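Local coordinates for regulatory protein cox (Enterobacteria phage P2, PDB 4LHF) that binds DNA as a helix-turn-helix regulator and represses the Pc promoter, which controls the phage immunity repressor and integrase genes, at residues Y14-F17 with A18-G22; R29-D33 with K34-P38. All coordinates share one frame; numbering follows the deposited sequence.

Contact 1 (Y14-F17 with A18-G22); sequences YQEF and AKLIG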
ATOM      1  N   TYR A  14      -1.531  -3.340   9.528  1.00 76.50           N
ATOM      2  CA  TYR A  14      -2.482  -2.809   8.556  1.00 77.05           C
ATOM      3  C   TYR A  14      -3.449  -1.780   9.143  1.00 78.51           C
ATOM      4  O   TYR A  14      -4.070  -1.012   8.406  1.00 83.79           O
ATOM      5  CB  TYR A  14      -3.253  -3.946   7.874  1.00 75.45           C
ATOM      6  CG  TYR A  14      -4.352  -4.553   8.714  1.00 86.49           C
ATOM      7  CD1 TYR A  14      -5.683  -4.249   8.467  1.00 81.51           C
ATOM      8  CD2 TYR A  14      -4.062  -5.436   9.747  1.00 83.14           C
ATOM      9  CE1 TYR A  14      -6.693  -4.801   9.221  1.00 85.22           C
ATOM     10  CE2 TYR A  14      -5.070  -5.995  10.512  1.00 78.08           C
ATOM     11  CZ  TYR A  14      -6.384  -5.672  10.243  1.00 88.98           C
ATOM     12  OH  TYR A  14      -7.395  -6.221  10.996  1.00101.93           O
ATOM     13  N   GLN A  15      -3.567  -1.760  10.467  1.00 82.91           N
ATOM     14  CA  GLN A  15      -4.415  -0.781  11.141  1.00 80.39           C
ATOM     15  C   GLN A  15      -3.796   0.613  11.079  1.00 83.89           C
ATOM     16  O   GLN A  15      -4.491   1.603  10.847  1.00 81.51           O
ATOM     17  CB  GLN A  15      -4.648  -1.179  12.598  1.00 83.19           C
ATOM     18  CG  GLN A  15      -5.227  -2.570  12.782  1.00 76.75           C
ATOM     19  CD  GLN A  15      -4.157  -3.621  13.008  1.00 77.00           C
ATOM     20  OE1 GLN A  15      -3.098  -3.592  12.383  1.00 82.62           O
ATOM     21  NE2 GLN A  15      -4.428  -4.550  13.917  1.00 82.18           N
ATOM     22  N   GLU A  16      -2.486   0.683  11.294  1.00 75.71           N
ATOM     23  CA  GLU A  16      -1.753   1.940  11.189  1.00 76.06           C
ATOM     24  C   GLU A  16      -1.781   2.446   9.751  1.00 77.43           C
ATOM     25  O   GLU A  16      -1.955   3.644   9.502  1.00 82.45           O
ATOM     26  CB  GLU A  16      -0.308   1.756  11.655  1.00 75.06           C
ATOM     27  CG  GLU A  16       0.561   2.999  11.511  1.00 95.26           C
ATOM     28  CD  GLU A  16       0.235   4.080  12.530  1.00 99.74           C
ATOM     29  OE1 GLU A  16      -0.550   3.816  13.466  1.00104.42           O
ATOM     30  OE2 GLU A  16       0.772   5.200  12.392  1.00110.14           O
ATOM     31  N   PHE A  17      -1.608   1.523   8.810  1.00 73.53           N
ATOM     32  CA  PHE A  17      -1.696   1.841   7.391  1.00 77.09           C
ATOM     33  C   PHE A  17      -3.087   2.370   7.064  1.00 65.10           C
ATOM     34  O   PHE A  17      -3.247   3.262   6.230  1.00 77.59           O
ATOM     35  CB  PHE A  17      -1.389   0.603   6.546  1.00 75.08           C
ATOM     36  CG  PHE A  17      -1.353   0.870   5.070  1.00 73.75           C
ATOM     37  CD1 PHE A  17      -0.209   1.370   4.474  1.00 73.50           C
ATOM     38  CD2 PHE A  17      -2.459   0.613   4.277  1.00 78.03           C
ATOM     39  CE1 PHE A  17      -0.169   1.616   3.115  1.00 64.96           C
ATOM     40  CE2 PHE A  17      -2.427   0.858   2.918  1.00 77.57           C
ATOM     41  CZ  PHE A  17      -1.280   1.360   2.336  1.00 71.27           C
ATOM     42  N   ALA A  18      -4.090   1.811   7.734  1.00 77.03           N
ATOM     43  CA  ALA A  18      -5.462   2.273   7.590  1.00 67.28           C
ATOM     44  C   ALA A  18      -5.591   3.703   8.096  1.00 67.35           C
ATOM     45  O   ALA A  18      -6.258   4.529   7.474  1.00 80.13           O
ATOM     46  CB  ALA A  18      -6.409   1.361   8.347  1.00 75.90           C
ATOM     47  N   LYS A  19      -4.953   3.987   9.229  1.00 69.75           N
ATOM     48  CA  LYS A  19      -4.962   5.334   9.785  1.00 71.78           C
ATOM     49  C   LYS A  19      -4.295   6.324   8.837  1.00 77.27           C
ATOM     50  O   LYS A  19      -4.701   7.484   8.752  1.00 80.13           O
ATOM     51  CB  LYS A  19      -4.251   5.382  11.139  1.00 76.05           C
ATOM     52  CG  LYS A  19      -4.844   4.487  12.210  1.00 90.22           C
ATOM     53  CD  LYS A  19      -4.372   4.916  13.588  1.00 96.00           C
ATOM     54  CE  LYS A  19      -4.594   3.826  14.624  1.00 95.25           C
ATOM     55  NZ  LYS A  19      -3.545   2.767  14.557  1.00 93.52           N
ATOM     56  N   LEU A  20      -3.271   5.863   8.124  1.00 84.20           N
ATOM     57  CA  LEU A  20      -2.518   6.735   7.228  1.00 71.98           C
ATOM     58  C   LEU A  20      -3.303   7.149   5.982  1.00 75.17           C
ATOM     59  O   LEU A  20      -3.207   8.290   5.534  1.00 83.36           O
ATOM     60  CB  LEU A  20      -1.189   6.085   6.826  1.00 72.85           C
ATOM     61  CG  LEU A  20      -0.129   5.950   7.921  1.00 73.50           C
ATOM     62  CD1 LEU A  20       1.156   5.380   7.347  1.00 77.44           C
ATOM     63  CD2 LEU A  20       0.127   7.295   8.573  1.00 86.01           C
ATOM     64  N   ILE A  21      -4.072   6.221   5.421  1.00 79.22           N
ATOM     65  CA  ILE A  21      -4.819   6.504   4.198  1.00 70.90           C
ATOM     66  C   ILE A  21      -6.249   6.957   4.479  1.00 73.05           C
ATOM     67  O   ILE A  21      -7.021   7.212   3.555  1.00 79.17           O
ATOM     68  CB  ILE A  21      -4.847   5.291   3.258  1.00 66.60           C
ATOM     69  CG1 ILE A  21      -5.607   4.131   3.904  1.00 81.43           C
ATOM     70  CG2 ILE A  21      -3.432   4.873   2.901  1.00 69.35           C
ATOM     71  CD1 ILE A  21      -5.628   2.869   3.063  1.00 82.06           C
ATOM     72  N   GLY A  22      -6.595   7.056   5.758  1.00 80.77           N
ATOM     73  CA  GLY A  22      -7.895   7.560   6.158  1.00 79.00           C
ATOM     74  C   GLY A  22      -9.029   6.572   5.962  1.00 88.04           C
ATOM     75  O   GLY A  22     -10.201   6.942   6.008  1.00104.59           O
TER

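Contact 2 (R29-D33 with K34-P38); sequences RRMID and KGKLP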
ATOM      1  N   ARG A  29      -8.748  -4.490   5.516  1.00 90.69           N
ATOM      2  CA  ARG A  29      -8.709  -5.945   5.571  1.00 89.84           C
ATOM      3  C   ARG A  29      -9.401  -6.526   4.345  1.00 87.32           C
ATOM      4  O   ARG A  29      -8.962  -7.543   3.796  1.00 99.39           O
ATOM      5  CB  ARG A  29      -9.348  -6.467   6.855  1.00 88.64           C
ATOM      6  CG  ARG A  29      -8.518  -7.530   7.562  1.00 89.44           C
ATOM      7  CD  ARG A  29      -9.313  -8.241   8.648  1.00118.43           C
ATOM      8  NE  ARG A  29     -10.120  -7.314   9.434  1.00139.77           N
ATOM      9  CZ  ARG A  29     -11.446  -7.257   9.384  1.00129.81           C
ATOM     10  NH1 ARG A  29     -12.096  -6.380  10.133  1.00111.46           N
ATOM     11  NH2 ARG A  29     -12.120  -8.079   8.590  1.00125.98           N
ATOM     12  N   ARG A  30     -10.473  -5.869   3.906  1.00 86.89           N
ATOM     13  CA  ARG A  30     -11.154  -6.258   2.674  1.00 85.77           C
ATOM     14  C   ARG A  30     -10.250  -6.065   1.458  1.00 84.18           C
ATOM     15  O   ARG A  30     -10.281  -6.870   0.522  1.00100.55           O
ATOM     16  CB  ARG A  30     -12.459  -5.480   2.510  1.00 97.85           C
ATOM     17  CG  ARG A  30     -13.566  -5.924   3.465  1.00104.77           C
ATOM     18  CD  ARG A  30     -14.919  -5.331   3.096  1.00104.16           C
ATOM     19  NE  ARG A  30     -15.122  -3.978   3.609  1.00118.64           N
ATOM     20  CZ  ARG A  30     -15.620  -3.705   4.812  1.00122.75           C
ATOM     21  NH1 ARG A  30     -15.942  -4.691   5.641  1.00125.80           N
ATOM     22  NH2 ARG A  30     -15.787  -2.447   5.196  1.00100.86           N
ATOM     23  N   MET A  31      -9.458  -4.993   1.477  1.00 91.47           N
ATOM     24  CA  MET A  31      -8.482  -4.750   0.420  1.00 81.66           C
ATOM     25  C   MET A  31      -7.466  -5.884   0.368  1.00 82.87           C
ATOM     26  O   MET A  31      -7.093  -6.343  -0.707  1.00100.86           O
ATOM     27  CB  MET A  31      -7.739  -3.434   0.651  1.00 76.72           C
ATOM     28  CG  MET A  31      -8.613  -2.189   0.545  1.00 79.01           C
ATOM     29  SD  MET A  31      -7.650  -0.669   0.699  1.00 93.16           S
ATOM     30  CE  MET A  31      -6.606  -0.786  -0.748  1.00 68.70           C
ATOM     31  N   ILE A  32      -7.023  -6.332   1.539  1.00 78.81           N
ATOM     32  CA  ILE A  32      -6.068  -7.429   1.632  1.00 80.56           C
ATOM     33  C   ILE A  32      -6.668  -8.727   1.104  1.00 93.64           C
ATOM     34  O   ILE A  32      -6.013  -9.467   0.366  1.00 99.41           O
ATOM     35  CB  ILE A  32      -5.581  -7.626   3.082  1.00 84.85           C
ATOM     36  CG1 ILE A  32      -4.802  -6.396   3.548  1.00 69.93           C
ATOM     37  CG2 ILE A  32      -4.716  -8.871   3.197  1.00 83.03           C
ATOM     38  CD1 ILE A  32      -4.223  -6.531   4.935  1.00 80.48           C
ATOM     39  N   ASP A  33      -7.916  -8.997   1.477  1.00104.27           N
ATOM     40  CA  ASP A  33      -8.577 -10.228   1.058  1.00 92.83           C
ATOM     41  C   ASP A  33      -8.820 -10.253  -0.444  1.00 90.88           C
ATOM     42  O   ASP A  33      -8.723 -11.304  -1.077  1.00 98.46           O
ATOM     43  CB  ASP A  33      -9.889 -10.426   1.815  1.00 93.02           C
ATOM     44  CG  ASP A  33      -9.672 -10.686   3.290  1.00107.16           C
ATOM     45  OD1 ASP A  33      -8.562 -11.131   3.653  1.00103.95           O
ATOM     46  OD2 ASP A  33     -10.607 -10.451   4.082  1.00109.23           O
ATOM     47  N   LYS A  34      -9.133  -9.094  -1.012  1.00 91.03           N
ATOM     48  CA  LYS A  34      -9.303  -8.988  -2.458  1.00 80.39           C
ATOM     49  C   LYS A  34      -7.960  -9.029  -3.185  1.00 91.26           C
ATOM     50  O   LYS A  34      -7.905  -9.265  -4.393  1.00 95.85           O
ATOM     51  CB  LYS A  34     -10.072  -7.718  -2.816  1.00 82.09           C
ATOM     52  CG  LYS A  34     -11.571  -7.833  -2.598  1.00 95.40           C
ATOM     53  CD  LYS A  34     -12.250  -8.423  -3.824  1.00114.84           C
ATOM     54  CE  LYS A  34     -13.687  -8.827  -3.534  1.00112.36           C
ATOM     55  NZ  LYS A  34     -13.765 -10.021  -2.646  1.00101.90           N
ATOM     56  N   GLY A  35      -6.882  -8.798  -2.440  1.00 87.46           N
ATOM     57  CA  GLY A  35      -5.534  -8.887  -2.973  1.00 79.55           C
ATOM     58  C   GLY A  35      -5.040  -7.595  -3.593  1.00 82.25           C
ATOM     59  O   GLY A  35      -4.555  -7.589  -4.723  1.00 84.23           O
ATOM     60  N   LYS A  36      -5.154  -6.499  -2.848  1.00 82.44           N
ATOM     61  CA  LYS A  36      -4.791  -5.183  -3.365  1.00 84.77           C
ATOM     62  C   LYS A  36      -3.504  -4.618  -2.765  1.00 90.23           C
ATOM     63  O   LYS A  36      -3.010  -3.585  -3.219  1.00 91.97           O
ATOM     64  CB  LYS A  36      -5.918  -4.181  -3.117  1.00 75.07           C
ATOM     65  CG  LYS A  36      -7.226  -4.484  -3.814  1.00 75.78           C
ATOM     66  CD  LYS A  36      -8.204  -3.347  -3.576  1.00 80.39           C
ATOM     67  CE  LYS A  36      -9.598  -3.685  -4.056  1.00 81.05           C
ATOM     68  NZ  LYS A  36     -10.539  -2.558  -3.817  1.00 79.74           N
ATOM     69  N   LEU A  37      -2.966  -5.279  -1.745  1.00 81.36           N
ATOM     70  CA  LEU A  37      -1.853  -4.704  -0.994  1.00 75.14           C
ATOM     71  C   LEU A  37      -0.691  -5.667  -0.766  1.00 76.50           C
ATOM     72  O   LEU A  37      -0.899  -6.856  -0.536  1.00 81.91           O
ATOM     73  CB  LEU A  37      -2.350  -4.168   0.352  1.00 79.39           C
ATOM     74  CG  LEU A  37      -3.383  -3.042   0.305  1.00 69.62           C
ATOM     75  CD1 LEU A  37      -3.889  -2.719   1.697  1.00 75.89           C
ATOM     76  CD2 LEU A  37      -2.780  -1.809  -0.338  1.00 75.37           C
ATOM     77  N   PRO A  38       0.545  -5.144  -0.829  1.00 75.58           N
ATOM     78  CA  PRO A  38       1.739  -5.930  -0.510  1.00 65.63           C
ATOM     79  C   PRO A  38       1.752  -6.256   0.974  1.00 76.52           C
ATOM     80  O   PRO A  38       1.796  -5.352   1.804  1.00 82.05           O
ATOM     81  CB  PRO A  38       2.888  -4.985  -0.868  1.00 67.90           C
ATOM     82  CG  PRO A  38       2.300  -3.620  -0.792  1.00 75.51           C
ATOM     83  CD  PRO A  38       0.878  -3.766  -1.233  1.00 81.32           C
TER

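Contact 1 (Y14-F17 with A18-G22)
F17 and I21 meet one turn apart on helix 14-21, and the packing is tightest around F17 and A18, both buried. I21, itself exposed, lays its CG2 methyl over one face of the phenyl ring, toward the rim, while CD1 comes within 3.8 Å of F17 CE2. With chi1 at -175°, CG of F17 sits beside its own carbonyl carbon, which puts the ring on the side of I21. The ring also meets W62 edge-to-face and touches I12 and V57; A18 touches V28 of helix 25-34. Under these side chains run the helical bonds: K19 N to Q15 O and L20 N to E16 O, both 2.9 Å, then a longer one from I21 N to F17 O at 3.2 Å.

The solvent side is looser. K19 turns back at its last torsion (chi4 79°) to bring NZ within 3.4 Å of E16 OE1, a salt bridge whose hydrogen bond is weak; the two side chains cross at about a right angle. One face packed on neighbouring elements and one carrying charge make this an amphipathic helix, consistent with the first helix of the helix-turn-helix formed with helix 25-34.

Contact 2 (R29-D33 with K34-P38)
M31, in the last turns of helix 25-34, meets L37, just beyond its end, through their methyl groups, the side chains crossing at a slant. The M31 chain bends at its last torsion (chi3 64°) and carries CE to the isobutyl end of L37, 4.0 Å from CD2 and about as far from CG and CD1. L37 CD1 also reaches back to M31 CB, at 4.1 Å, and lies 4.2 Å from I32 CG1, so this one methyl touches two consecutive residues of the helix. The aliphatic part of K36 adds to the patch: its CD is 4.1 Å from M31 CE, and its chain runs on extended beyond CG.

Backbone bonds close the helix. K34 N still makes a regular helical bond to R30 O, 2.9 Å long. The pattern then changes to a Schellman motif, with G35 as its C-prime residue: K36 N reaches back five residues to M31 O at 2.9 Å, and G35 N bonds weakly to I32 O at 3.0 Å. G35 N also has a weak bond to M31 O, so that carbonyl receives two donors. With positive phi (88°), G35 leaves the helical conformation and ends the helix.

A charged side chain borders the motif on the exposed side. K34 lays CB and CG against R30 O, each 3.5 Å from it, then bends at chi2 and again at chi4, which takes its amine away from the turn. Toward the protein, L37 touches W62 of helix 59-72, and P38 pairs through its backbone with Y58 as the chain enters strand 39-42.

Contacts 1 and 2 lie in series along the chain, on the consecutive helices 14-21 and 25-34, with centres about 13 Å apart. They touch in three places. Y14 CB packs 4.0 Å from I32 CD1; Y14 OH and R29 NE approach to 3.3 Å, a long polar contact; and F17 CE2 lies 4.1 Å from L37 CD1. Through the last of these, a residue just after the Schellman turn of contact 2 reaches the aromatic ring of contact 1, and helix 59-72 packs against both contacts. The two helices thus pack as a pair, consistent with the helix-turn-helix unit of this DNA-binding protein.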